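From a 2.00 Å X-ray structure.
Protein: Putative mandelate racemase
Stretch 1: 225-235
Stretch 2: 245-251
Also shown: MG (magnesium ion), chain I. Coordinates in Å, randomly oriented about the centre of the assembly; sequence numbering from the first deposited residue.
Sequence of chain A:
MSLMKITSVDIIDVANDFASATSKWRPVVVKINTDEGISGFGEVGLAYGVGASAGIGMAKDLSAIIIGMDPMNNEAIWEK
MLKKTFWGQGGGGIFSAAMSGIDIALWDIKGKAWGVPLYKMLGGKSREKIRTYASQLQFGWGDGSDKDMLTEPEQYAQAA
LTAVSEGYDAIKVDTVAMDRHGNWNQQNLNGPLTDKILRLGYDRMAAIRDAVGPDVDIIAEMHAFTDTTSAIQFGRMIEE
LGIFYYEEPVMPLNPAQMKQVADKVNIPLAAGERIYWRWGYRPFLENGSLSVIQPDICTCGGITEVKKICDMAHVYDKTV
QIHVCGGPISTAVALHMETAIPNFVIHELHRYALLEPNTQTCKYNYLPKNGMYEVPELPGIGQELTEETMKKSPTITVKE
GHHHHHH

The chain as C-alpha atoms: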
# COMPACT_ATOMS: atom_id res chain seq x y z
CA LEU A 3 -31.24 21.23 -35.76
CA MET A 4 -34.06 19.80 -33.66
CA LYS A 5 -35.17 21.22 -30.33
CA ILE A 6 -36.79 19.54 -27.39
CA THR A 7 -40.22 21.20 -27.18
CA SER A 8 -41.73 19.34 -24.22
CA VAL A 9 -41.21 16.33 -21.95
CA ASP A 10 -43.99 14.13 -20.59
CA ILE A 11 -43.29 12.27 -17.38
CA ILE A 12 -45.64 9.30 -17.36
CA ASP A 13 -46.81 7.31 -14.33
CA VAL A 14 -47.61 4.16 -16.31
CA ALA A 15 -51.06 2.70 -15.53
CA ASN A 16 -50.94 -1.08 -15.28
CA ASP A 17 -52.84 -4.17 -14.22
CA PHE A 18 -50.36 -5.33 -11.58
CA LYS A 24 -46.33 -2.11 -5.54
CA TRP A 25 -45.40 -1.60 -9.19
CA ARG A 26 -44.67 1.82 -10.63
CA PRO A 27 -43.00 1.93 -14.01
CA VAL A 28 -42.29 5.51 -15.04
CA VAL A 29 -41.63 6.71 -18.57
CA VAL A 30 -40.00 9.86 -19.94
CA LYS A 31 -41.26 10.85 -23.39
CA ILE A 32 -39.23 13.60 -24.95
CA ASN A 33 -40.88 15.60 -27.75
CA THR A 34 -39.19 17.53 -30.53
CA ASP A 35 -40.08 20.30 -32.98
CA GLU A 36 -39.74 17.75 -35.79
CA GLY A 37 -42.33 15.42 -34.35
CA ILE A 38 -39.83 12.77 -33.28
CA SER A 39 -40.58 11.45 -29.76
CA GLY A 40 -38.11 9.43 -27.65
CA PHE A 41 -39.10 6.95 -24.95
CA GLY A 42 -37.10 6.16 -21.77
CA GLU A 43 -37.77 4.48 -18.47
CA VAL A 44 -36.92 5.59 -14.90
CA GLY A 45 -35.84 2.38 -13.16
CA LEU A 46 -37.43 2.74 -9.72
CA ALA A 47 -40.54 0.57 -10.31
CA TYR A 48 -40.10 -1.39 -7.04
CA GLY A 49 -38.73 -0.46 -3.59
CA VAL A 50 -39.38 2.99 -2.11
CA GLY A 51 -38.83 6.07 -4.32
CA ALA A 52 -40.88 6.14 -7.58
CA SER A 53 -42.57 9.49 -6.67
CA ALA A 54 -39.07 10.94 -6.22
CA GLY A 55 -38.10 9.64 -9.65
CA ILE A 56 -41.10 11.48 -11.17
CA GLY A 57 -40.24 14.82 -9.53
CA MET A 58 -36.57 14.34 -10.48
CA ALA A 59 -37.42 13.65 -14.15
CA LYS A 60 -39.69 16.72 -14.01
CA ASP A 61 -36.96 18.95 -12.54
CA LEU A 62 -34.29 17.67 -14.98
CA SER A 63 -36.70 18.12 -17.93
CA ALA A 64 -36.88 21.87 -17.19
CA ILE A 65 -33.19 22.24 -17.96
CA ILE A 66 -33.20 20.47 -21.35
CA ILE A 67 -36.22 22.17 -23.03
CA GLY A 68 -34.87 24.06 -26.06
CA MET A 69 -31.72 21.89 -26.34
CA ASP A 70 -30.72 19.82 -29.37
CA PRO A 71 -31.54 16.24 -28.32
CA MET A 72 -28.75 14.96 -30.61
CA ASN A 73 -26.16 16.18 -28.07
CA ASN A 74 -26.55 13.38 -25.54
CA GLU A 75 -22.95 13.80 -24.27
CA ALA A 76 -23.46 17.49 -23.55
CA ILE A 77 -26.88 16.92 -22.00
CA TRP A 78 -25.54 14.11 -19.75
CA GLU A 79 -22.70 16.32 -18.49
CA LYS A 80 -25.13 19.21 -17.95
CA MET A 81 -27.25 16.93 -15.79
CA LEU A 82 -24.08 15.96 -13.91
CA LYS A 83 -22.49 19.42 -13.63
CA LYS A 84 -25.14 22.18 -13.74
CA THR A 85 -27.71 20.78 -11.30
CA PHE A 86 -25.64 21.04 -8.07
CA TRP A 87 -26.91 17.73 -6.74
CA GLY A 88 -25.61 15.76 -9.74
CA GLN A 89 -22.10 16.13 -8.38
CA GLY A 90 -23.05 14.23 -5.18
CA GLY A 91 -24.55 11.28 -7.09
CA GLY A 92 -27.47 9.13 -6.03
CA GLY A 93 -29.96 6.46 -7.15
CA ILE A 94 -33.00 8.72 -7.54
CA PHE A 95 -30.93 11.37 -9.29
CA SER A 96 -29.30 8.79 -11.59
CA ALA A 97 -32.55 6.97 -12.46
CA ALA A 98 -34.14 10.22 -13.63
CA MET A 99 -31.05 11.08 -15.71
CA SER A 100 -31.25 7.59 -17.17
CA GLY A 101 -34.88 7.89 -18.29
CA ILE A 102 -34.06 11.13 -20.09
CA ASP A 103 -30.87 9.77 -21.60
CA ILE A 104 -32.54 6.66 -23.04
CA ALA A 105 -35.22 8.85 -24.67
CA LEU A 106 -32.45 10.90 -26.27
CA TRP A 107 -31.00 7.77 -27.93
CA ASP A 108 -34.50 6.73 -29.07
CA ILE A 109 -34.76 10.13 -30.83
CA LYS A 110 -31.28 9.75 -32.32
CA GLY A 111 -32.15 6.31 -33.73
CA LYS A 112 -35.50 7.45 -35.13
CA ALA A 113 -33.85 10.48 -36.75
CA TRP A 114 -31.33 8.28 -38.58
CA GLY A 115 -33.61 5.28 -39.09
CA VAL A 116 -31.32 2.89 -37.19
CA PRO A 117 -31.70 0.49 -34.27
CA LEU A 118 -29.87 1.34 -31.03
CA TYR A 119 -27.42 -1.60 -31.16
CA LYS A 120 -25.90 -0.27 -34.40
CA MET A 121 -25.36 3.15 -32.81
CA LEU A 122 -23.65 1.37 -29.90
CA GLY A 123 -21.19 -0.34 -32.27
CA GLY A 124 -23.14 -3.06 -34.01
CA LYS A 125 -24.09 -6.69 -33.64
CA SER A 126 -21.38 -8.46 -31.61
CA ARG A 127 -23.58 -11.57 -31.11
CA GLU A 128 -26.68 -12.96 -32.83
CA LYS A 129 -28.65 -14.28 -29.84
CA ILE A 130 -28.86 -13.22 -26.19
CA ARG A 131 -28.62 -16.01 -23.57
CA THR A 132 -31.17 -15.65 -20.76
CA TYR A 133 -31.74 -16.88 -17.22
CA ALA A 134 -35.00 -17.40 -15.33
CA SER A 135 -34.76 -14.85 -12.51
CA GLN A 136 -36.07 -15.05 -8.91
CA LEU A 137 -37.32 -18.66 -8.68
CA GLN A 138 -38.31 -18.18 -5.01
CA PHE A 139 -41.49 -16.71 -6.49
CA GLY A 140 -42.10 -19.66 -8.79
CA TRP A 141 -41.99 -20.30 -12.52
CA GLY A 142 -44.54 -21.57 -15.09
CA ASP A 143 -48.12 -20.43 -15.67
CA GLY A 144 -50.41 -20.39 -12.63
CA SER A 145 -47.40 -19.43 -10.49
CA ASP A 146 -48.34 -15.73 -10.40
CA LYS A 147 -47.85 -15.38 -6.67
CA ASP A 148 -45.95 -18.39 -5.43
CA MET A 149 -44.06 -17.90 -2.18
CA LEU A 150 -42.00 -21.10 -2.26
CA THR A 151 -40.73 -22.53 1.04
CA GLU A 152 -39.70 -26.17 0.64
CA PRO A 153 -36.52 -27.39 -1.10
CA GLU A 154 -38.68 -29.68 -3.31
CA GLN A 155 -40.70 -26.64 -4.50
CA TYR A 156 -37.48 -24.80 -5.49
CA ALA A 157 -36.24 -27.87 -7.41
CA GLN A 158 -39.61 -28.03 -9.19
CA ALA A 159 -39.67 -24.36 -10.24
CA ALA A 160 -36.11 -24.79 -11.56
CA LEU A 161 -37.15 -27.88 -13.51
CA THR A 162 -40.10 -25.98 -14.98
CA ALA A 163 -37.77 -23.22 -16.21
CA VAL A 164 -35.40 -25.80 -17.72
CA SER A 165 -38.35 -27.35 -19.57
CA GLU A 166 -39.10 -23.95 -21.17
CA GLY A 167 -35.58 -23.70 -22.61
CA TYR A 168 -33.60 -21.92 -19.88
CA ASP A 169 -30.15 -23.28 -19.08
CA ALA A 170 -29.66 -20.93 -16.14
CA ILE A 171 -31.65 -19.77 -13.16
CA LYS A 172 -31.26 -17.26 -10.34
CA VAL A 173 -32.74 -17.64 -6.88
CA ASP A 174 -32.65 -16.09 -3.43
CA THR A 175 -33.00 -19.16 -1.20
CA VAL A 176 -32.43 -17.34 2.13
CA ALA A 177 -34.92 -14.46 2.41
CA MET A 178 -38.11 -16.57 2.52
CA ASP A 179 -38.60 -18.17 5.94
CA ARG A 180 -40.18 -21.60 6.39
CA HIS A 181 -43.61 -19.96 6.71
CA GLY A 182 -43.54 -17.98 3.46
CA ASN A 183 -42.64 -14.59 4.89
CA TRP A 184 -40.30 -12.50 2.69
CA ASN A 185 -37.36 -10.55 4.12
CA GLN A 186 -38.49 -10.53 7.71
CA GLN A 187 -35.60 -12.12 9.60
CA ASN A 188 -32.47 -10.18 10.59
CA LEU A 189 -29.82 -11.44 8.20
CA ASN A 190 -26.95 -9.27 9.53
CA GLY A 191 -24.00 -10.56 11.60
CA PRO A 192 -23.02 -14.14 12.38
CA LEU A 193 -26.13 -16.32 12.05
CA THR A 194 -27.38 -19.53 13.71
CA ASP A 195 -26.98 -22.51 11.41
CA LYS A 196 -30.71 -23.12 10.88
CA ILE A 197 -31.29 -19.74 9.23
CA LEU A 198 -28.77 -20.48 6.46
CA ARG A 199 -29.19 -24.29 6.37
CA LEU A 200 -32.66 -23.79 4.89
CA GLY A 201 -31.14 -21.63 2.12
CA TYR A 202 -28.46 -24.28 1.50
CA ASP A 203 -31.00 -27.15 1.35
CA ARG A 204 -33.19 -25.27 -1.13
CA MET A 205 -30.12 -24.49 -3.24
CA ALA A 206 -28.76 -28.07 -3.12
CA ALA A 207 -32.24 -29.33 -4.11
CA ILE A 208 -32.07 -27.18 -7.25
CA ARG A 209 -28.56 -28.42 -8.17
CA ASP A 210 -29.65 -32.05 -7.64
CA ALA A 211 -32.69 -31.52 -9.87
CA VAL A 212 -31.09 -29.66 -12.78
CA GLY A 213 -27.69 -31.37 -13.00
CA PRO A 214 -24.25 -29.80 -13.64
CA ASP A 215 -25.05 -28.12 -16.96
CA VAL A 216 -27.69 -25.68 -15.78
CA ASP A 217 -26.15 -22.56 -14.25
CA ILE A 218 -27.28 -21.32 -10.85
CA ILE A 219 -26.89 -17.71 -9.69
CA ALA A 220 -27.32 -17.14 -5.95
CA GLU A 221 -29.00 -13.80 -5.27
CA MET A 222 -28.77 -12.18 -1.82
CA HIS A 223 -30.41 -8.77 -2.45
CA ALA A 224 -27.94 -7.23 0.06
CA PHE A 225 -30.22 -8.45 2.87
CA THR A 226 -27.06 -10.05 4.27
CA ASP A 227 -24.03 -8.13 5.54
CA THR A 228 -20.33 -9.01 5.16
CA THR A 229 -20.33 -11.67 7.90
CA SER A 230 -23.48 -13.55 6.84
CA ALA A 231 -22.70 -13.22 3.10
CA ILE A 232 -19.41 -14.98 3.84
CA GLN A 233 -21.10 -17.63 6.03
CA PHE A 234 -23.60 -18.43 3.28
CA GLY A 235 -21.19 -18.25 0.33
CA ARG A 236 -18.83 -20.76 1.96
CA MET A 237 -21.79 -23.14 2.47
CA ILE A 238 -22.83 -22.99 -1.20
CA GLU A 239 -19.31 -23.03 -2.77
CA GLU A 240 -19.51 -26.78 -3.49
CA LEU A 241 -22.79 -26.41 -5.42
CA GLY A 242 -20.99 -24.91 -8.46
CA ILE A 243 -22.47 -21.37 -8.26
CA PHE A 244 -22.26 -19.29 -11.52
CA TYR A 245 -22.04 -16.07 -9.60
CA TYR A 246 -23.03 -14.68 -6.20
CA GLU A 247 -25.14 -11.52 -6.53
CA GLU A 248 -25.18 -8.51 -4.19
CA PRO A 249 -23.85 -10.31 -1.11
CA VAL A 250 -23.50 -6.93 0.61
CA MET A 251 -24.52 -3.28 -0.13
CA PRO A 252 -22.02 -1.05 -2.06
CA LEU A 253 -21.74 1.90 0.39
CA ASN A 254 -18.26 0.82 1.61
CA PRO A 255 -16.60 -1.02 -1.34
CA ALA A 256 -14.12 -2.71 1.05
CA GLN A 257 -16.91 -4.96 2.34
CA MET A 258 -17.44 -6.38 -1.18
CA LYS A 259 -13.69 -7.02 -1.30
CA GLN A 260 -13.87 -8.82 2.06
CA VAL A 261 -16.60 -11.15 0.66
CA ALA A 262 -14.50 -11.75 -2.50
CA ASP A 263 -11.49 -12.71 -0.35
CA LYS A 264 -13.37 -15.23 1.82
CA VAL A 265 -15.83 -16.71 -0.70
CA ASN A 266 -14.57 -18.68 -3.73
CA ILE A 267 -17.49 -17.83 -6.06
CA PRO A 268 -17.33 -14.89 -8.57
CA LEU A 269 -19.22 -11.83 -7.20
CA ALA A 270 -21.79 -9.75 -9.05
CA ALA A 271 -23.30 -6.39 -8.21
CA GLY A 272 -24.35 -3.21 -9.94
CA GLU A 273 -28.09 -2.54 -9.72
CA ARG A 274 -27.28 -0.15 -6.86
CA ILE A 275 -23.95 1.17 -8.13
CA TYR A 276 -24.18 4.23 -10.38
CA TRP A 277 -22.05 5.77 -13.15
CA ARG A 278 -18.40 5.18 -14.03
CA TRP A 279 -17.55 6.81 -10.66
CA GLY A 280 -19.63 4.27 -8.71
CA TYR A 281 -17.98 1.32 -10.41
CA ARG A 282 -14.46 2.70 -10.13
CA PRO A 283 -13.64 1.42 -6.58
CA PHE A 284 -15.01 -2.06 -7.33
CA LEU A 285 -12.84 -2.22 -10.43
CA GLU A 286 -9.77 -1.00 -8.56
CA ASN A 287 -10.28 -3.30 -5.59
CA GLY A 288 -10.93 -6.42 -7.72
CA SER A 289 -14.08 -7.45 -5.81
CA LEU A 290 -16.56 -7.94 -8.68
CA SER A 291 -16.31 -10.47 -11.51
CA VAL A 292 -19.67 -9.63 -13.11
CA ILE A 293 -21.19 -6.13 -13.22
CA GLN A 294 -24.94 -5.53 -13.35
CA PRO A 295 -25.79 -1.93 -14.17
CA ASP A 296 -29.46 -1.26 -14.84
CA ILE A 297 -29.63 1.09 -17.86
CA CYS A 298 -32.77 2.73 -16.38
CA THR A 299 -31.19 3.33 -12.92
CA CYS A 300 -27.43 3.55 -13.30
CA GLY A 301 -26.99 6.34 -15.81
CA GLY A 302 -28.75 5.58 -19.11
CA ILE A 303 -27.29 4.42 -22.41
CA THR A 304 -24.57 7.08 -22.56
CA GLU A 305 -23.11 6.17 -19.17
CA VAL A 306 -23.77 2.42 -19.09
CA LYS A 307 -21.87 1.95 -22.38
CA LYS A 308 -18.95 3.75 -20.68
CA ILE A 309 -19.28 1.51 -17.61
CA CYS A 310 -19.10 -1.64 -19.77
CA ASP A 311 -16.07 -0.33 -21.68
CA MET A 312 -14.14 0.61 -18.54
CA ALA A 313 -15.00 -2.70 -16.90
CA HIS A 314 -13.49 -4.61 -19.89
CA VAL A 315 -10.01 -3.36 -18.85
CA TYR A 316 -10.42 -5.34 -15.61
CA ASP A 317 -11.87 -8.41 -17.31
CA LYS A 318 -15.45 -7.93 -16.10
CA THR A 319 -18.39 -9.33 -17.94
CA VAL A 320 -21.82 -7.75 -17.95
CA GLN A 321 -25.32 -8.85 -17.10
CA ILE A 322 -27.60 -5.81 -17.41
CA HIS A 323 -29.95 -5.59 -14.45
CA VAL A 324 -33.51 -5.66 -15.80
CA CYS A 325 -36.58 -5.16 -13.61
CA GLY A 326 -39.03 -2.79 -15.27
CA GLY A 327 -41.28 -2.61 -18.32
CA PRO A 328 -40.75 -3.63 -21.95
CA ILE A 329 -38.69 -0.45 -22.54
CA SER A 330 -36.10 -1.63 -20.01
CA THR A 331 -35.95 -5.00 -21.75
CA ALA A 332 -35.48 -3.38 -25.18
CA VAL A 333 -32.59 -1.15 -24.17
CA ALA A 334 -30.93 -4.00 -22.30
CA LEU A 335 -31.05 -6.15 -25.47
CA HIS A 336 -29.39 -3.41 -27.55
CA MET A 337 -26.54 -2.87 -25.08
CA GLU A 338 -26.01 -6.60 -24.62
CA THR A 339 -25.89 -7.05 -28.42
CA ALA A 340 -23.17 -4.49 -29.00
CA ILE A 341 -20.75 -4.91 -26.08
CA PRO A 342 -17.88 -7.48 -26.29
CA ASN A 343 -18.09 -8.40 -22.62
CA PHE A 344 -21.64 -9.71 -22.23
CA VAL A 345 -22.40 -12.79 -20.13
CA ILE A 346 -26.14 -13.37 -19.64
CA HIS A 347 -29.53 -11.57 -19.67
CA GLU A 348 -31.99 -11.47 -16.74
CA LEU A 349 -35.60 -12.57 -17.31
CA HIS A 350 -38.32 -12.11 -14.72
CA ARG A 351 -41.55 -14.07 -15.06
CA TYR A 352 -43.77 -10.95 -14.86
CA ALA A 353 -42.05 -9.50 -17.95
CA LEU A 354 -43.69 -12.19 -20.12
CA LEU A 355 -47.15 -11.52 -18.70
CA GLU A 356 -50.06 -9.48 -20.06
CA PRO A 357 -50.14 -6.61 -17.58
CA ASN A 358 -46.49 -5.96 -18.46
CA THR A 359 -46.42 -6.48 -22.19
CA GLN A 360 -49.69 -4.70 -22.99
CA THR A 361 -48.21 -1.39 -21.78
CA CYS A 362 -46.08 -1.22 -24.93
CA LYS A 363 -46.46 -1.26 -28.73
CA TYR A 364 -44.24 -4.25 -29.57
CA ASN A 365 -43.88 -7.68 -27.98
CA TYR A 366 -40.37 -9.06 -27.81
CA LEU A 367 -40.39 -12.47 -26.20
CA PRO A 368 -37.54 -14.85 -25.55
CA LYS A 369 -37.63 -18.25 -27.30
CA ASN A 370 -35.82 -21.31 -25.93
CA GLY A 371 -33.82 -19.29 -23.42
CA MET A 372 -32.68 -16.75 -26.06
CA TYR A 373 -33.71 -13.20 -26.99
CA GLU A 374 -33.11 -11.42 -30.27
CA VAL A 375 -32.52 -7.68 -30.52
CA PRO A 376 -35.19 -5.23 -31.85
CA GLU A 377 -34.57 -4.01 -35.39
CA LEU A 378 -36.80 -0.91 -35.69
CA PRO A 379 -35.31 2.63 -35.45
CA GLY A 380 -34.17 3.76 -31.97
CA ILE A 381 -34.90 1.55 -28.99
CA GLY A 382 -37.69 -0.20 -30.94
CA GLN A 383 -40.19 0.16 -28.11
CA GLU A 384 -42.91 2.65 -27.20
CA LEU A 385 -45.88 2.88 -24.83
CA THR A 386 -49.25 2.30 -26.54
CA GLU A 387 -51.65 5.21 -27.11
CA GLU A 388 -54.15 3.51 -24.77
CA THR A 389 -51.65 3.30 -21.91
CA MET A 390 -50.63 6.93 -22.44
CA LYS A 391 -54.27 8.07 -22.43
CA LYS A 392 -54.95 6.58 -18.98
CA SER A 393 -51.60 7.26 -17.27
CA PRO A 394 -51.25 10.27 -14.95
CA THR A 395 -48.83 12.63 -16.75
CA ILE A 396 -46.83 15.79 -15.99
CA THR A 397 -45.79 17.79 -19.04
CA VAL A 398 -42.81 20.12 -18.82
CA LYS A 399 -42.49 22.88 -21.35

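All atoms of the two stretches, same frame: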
# COMPACT_ATOMS: atom_id res chain seq x y z
N PHE A 225 -29.48 -8.29 1.61
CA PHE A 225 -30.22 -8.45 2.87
C PHE A 225 -29.21 -8.96 3.92
O PHE A 225 -29.37 -8.76 5.13
CB PHE A 225 -31.38 -9.48 2.72
CG PHE A 225 -32.51 -9.04 1.76
CD1 PHE A 225 -32.77 -7.69 1.52
CD2 PHE A 225 -33.31 -9.99 1.14
CE1 PHE A 225 -33.80 -7.30 0.67
CE2 PHE A 225 -34.35 -9.62 0.29
CZ PHE A 225 -34.60 -8.26 0.06
N THR A 226 -28.17 -9.63 3.44
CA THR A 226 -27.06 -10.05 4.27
C THR A 226 -26.06 -8.88 4.45
O THR A 226 -26.10 -7.88 3.71
CB THR A 226 -26.31 -11.22 3.61
OG1 THR A 226 -26.22 -11.01 2.20
CG2 THR A 226 -27.04 -12.56 3.87
N ASP A 227 -25.19 -9.01 5.46
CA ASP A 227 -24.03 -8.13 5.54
C ASP A 227 -22.77 -8.94 5.24
O ASP A 227 -22.86 -10.10 4.84
CB ASP A 227 -23.99 -7.36 6.88
CG ASP A 227 -23.62 -8.24 8.08
OD1 ASP A 227 -23.56 -9.48 7.95
OD2 ASP A 227 -23.41 -7.68 9.19
N THR A 228 -21.60 -8.34 5.45
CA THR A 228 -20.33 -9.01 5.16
C THR A 228 -20.20 -10.38 5.85
O THR A 228 -19.88 -11.37 5.21
CB THR A 228 -19.13 -8.12 5.53
OG1 THR A 228 -19.25 -6.88 4.84
CG2 THR A 228 -17.80 -8.78 5.13
N THR A 229 -20.48 -10.42 7.14
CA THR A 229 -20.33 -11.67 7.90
C THR A 229 -21.23 -12.81 7.42
O THR A 229 -20.76 -13.91 7.15
CB THR A 229 -20.44 -11.40 9.41
OG1 THR A 229 -19.50 -10.37 9.74
CG2 THR A 229 -20.09 -12.66 10.23
N SER A 230 -22.53 -12.55 7.31
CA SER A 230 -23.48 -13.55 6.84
C SER A 230 -23.34 -13.89 5.36
O SER A 230 -23.61 -15.02 4.97
CB SER A 230 -24.91 -13.10 7.13
OG SER A 230 -25.14 -11.77 6.69
N ALA A 231 -22.96 -12.93 4.52
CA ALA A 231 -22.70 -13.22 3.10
C ALA A 231 -21.56 -14.22 2.98
O ALA A 231 -21.61 -15.15 2.16
CB ALA A 231 -22.36 -11.92 2.32
N ILE A 232 -20.52 -14.03 3.79
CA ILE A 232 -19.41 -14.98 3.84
C ILE A 232 -19.82 -16.35 4.37
O ILE A 232 -19.43 -17.37 3.82
CB ILE A 232 -18.19 -14.43 4.61
CG1 ILE A 232 -17.53 -13.30 3.80
CG2 ILE A 232 -17.17 -15.55 4.92
CD1 ILE A 232 -16.62 -12.40 4.64
N GLN A 233 -20.63 -16.37 5.43
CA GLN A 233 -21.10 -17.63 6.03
C GLN A 233 -21.86 -18.45 4.98
O GLN A 233 -21.56 -19.62 4.75
CB GLN A 233 -22.01 -17.31 7.22
CG GLN A 233 -22.14 -18.45 8.23
CD GLN A 233 -23.07 -18.10 9.38
OE1 GLN A 233 -23.19 -16.95 9.79
NE2 GLN A 233 -23.75 -19.12 9.90
N PHE A 234 -22.81 -17.79 4.32
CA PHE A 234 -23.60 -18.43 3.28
C PHE A 234 -22.81 -18.83 2.05
O PHE A 234 -22.96 -19.95 1.54
CB PHE A 234 -24.80 -17.56 2.89
CG PHE A 234 -25.78 -18.29 2.02
CD1 PHE A 234 -26.44 -19.43 2.51
CD2 PHE A 234 -26.01 -17.88 0.71
CE1 PHE A 234 -27.33 -20.12 1.71
CE2 PHE A 234 -26.91 -18.57 -0.09
CZ PHE A 234 -27.57 -19.70 0.41
N GLY A 235 -21.96 -17.94 1.55
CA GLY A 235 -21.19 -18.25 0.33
C GLY A 235 -20.32 -19.49 0.48
O GLY A 235 -20.23 -20.31 -0.44
N TYR A 245 -22.55 -17.14 -10.45
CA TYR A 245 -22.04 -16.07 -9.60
C TYR A 245 -22.93 -15.75 -8.41
O TYR A 245 -24.04 -16.27 -8.30
CB TYR A 245 -21.71 -14.84 -10.43
CG TYR A 245 -22.75 -14.37 -11.44
CD1 TYR A 245 -23.79 -13.52 -11.05
CD2 TYR A 245 -22.66 -14.72 -12.79
CE1 TYR A 245 -24.72 -13.06 -11.97
CE2 TYR A 245 -23.60 -14.26 -13.71
CZ TYR A 245 -24.62 -13.44 -13.29
OH TYR A 245 -25.54 -12.97 -14.20
N TYR A 246 -22.42 -14.91 -7.50
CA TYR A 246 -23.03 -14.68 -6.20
C TYR A 246 -23.38 -13.20 -6.18
O TYR A 246 -22.47 -12.38 -6.19
CB TYR A 246 -21.95 -14.96 -5.14
CG TYR A 246 -22.41 -15.02 -3.69
CD1 TYR A 246 -23.70 -15.41 -3.35
CD2 TYR A 246 -21.52 -14.69 -2.65
CE1 TYR A 246 -24.10 -15.49 -2.03
CE2 TYR A 246 -21.92 -14.76 -1.31
CZ TYR A 246 -23.20 -15.16 -1.01
OH TYR A 246 -23.60 -15.22 0.30
N GLU A 247 -24.67 -12.86 -6.16
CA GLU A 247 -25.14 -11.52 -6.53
C GLU A 247 -25.48 -10.66 -5.31
O GLU A 247 -26.20 -11.08 -4.41
CB GLU A 247 -26.37 -11.59 -7.48
CG GLU A 247 -26.99 -10.25 -7.75
CD GLU A 247 -28.08 -10.26 -8.80
OE1 GLU A 247 -28.09 -11.16 -9.68
OE2 GLU A 247 -28.94 -9.37 -8.74
N GLU A 248 -24.96 -9.43 -5.30
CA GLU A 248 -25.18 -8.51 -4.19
C GLU A 248 -25.08 -9.10 -2.79
O GLU A 248 -26.01 -8.96 -1.99
CB GLU A 248 -26.56 -7.84 -4.36
CG GLU A 248 -26.61 -6.80 -5.48
CD GLU A 248 -27.67 -5.75 -5.24
OE1 GLU A 248 -28.85 -6.13 -5.21
OE2 GLU A 248 -27.32 -4.56 -5.07
N PRO A 249 -23.94 -9.75 -2.46
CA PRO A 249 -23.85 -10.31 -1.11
C PRO A 249 -23.93 -9.21 -0.03
O PRO A 249 -24.36 -9.45 1.09
CB PRO A 249 -22.46 -10.96 -1.11
CG PRO A 249 -21.68 -10.22 -2.17
CD PRO A 249 -22.69 -9.94 -3.22
N VAL A 250 -23.55 -7.99 -0.38
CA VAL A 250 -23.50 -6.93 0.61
C VAL A 250 -23.78 -5.61 -0.17
O VAL A 250 -23.58 -5.55 -1.38
CB VAL A 250 -22.11 -6.92 1.33
CG1 VAL A 250 -20.96 -6.57 0.34
CG2 VAL A 250 -22.10 -5.95 2.48
N MET A 251 -24.28 -4.58 0.51
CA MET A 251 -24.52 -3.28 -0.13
C MET A 251 -23.20 -2.62 -0.55
O MET A 251 -22.16 -2.98 -0.01
CB MET A 251 -25.31 -2.38 0.82
CG MET A 251 -24.55 -1.92 2.04
SD MET A 251 -25.59 -0.96 3.17
CE MET A 251 -24.45 -0.68 4.52
MG MG I . -30.79 -8.42 -8.02
O HOH W 1 -25.46 -5.22 2.88
O HOH W 2 -32.24 -8.47 -9.70
O HOH W 3 -29.89 -8.12 -5.81

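The contact between the first turns of the helix that begins at Thr 228 and a segment that includes strand residue Tyr 246 and the loop residues Pro 249 and Val 250 is small, burying 331 Å² in total, and two direct hydrogen bonds cross it, each from a side-chain hydroxyl to a backbone carbonyl. Just before the helix, Thr 226 OG1 donates to Pro 249 O at 2.7 Å. Four residues into the helix, Tyr 246 OH donates to Ala 231 O, also at 2.7 Å. Ala 231 O also accepts the helical bond from Gly 235 N (2.9 Å), so it serves two donors. Gly 235 N itself lies 3.4 Å from Tyr 246 OH, but the angle is poor and its bond is the one within the helix.

A third polar link is indirect. Water 1 donates to Thr 226 O at 2.9 Å and accepts from Met 251 N at 2.7 Å, bridging two backbone groups that do not meet directly. Thr 226 is therefore tied to the second stretch through both its hydroxyl and its carbonyl.

Asp 227 and Ser 230 pair with each other at the helix start. Asp 227 OD1 caps it by accepting from Ser 230 N at 3.3 Å, and Ser 230 OG accepts from Asp 227 N at 3.0 Å; both side chains also bond elsewhere in the structure. The CA-to-CB bond of Asp 227 points away from the second stretch, and its side chain makes neither crossing bond.

Apolar contacts accompany these links. Ala 231 CB points toward the second stretch and rests 3.6 Å from Pro 249 CB, and Phe 234 CD2 lies 4.1 Å from Tyr 246 CE1. Two hydroxyls add van der Waals contacts: Val 250 CG2 approaches Thr 228 OG1, which is hydrogen-bonded elsewhere in the structure, at 3.8 Å, and Tyr 246 OH sits at the edge of the Phe 234 ring, 3.6 Å from Phe 234 CD2. An ideal CB on Gly 235 would fall 3.1 Å from Tyr 246 CE2, a tight fit.

Glu 247 takes no part in the contact; its OE2 binds the magnesium ion MG at 2.2 Å.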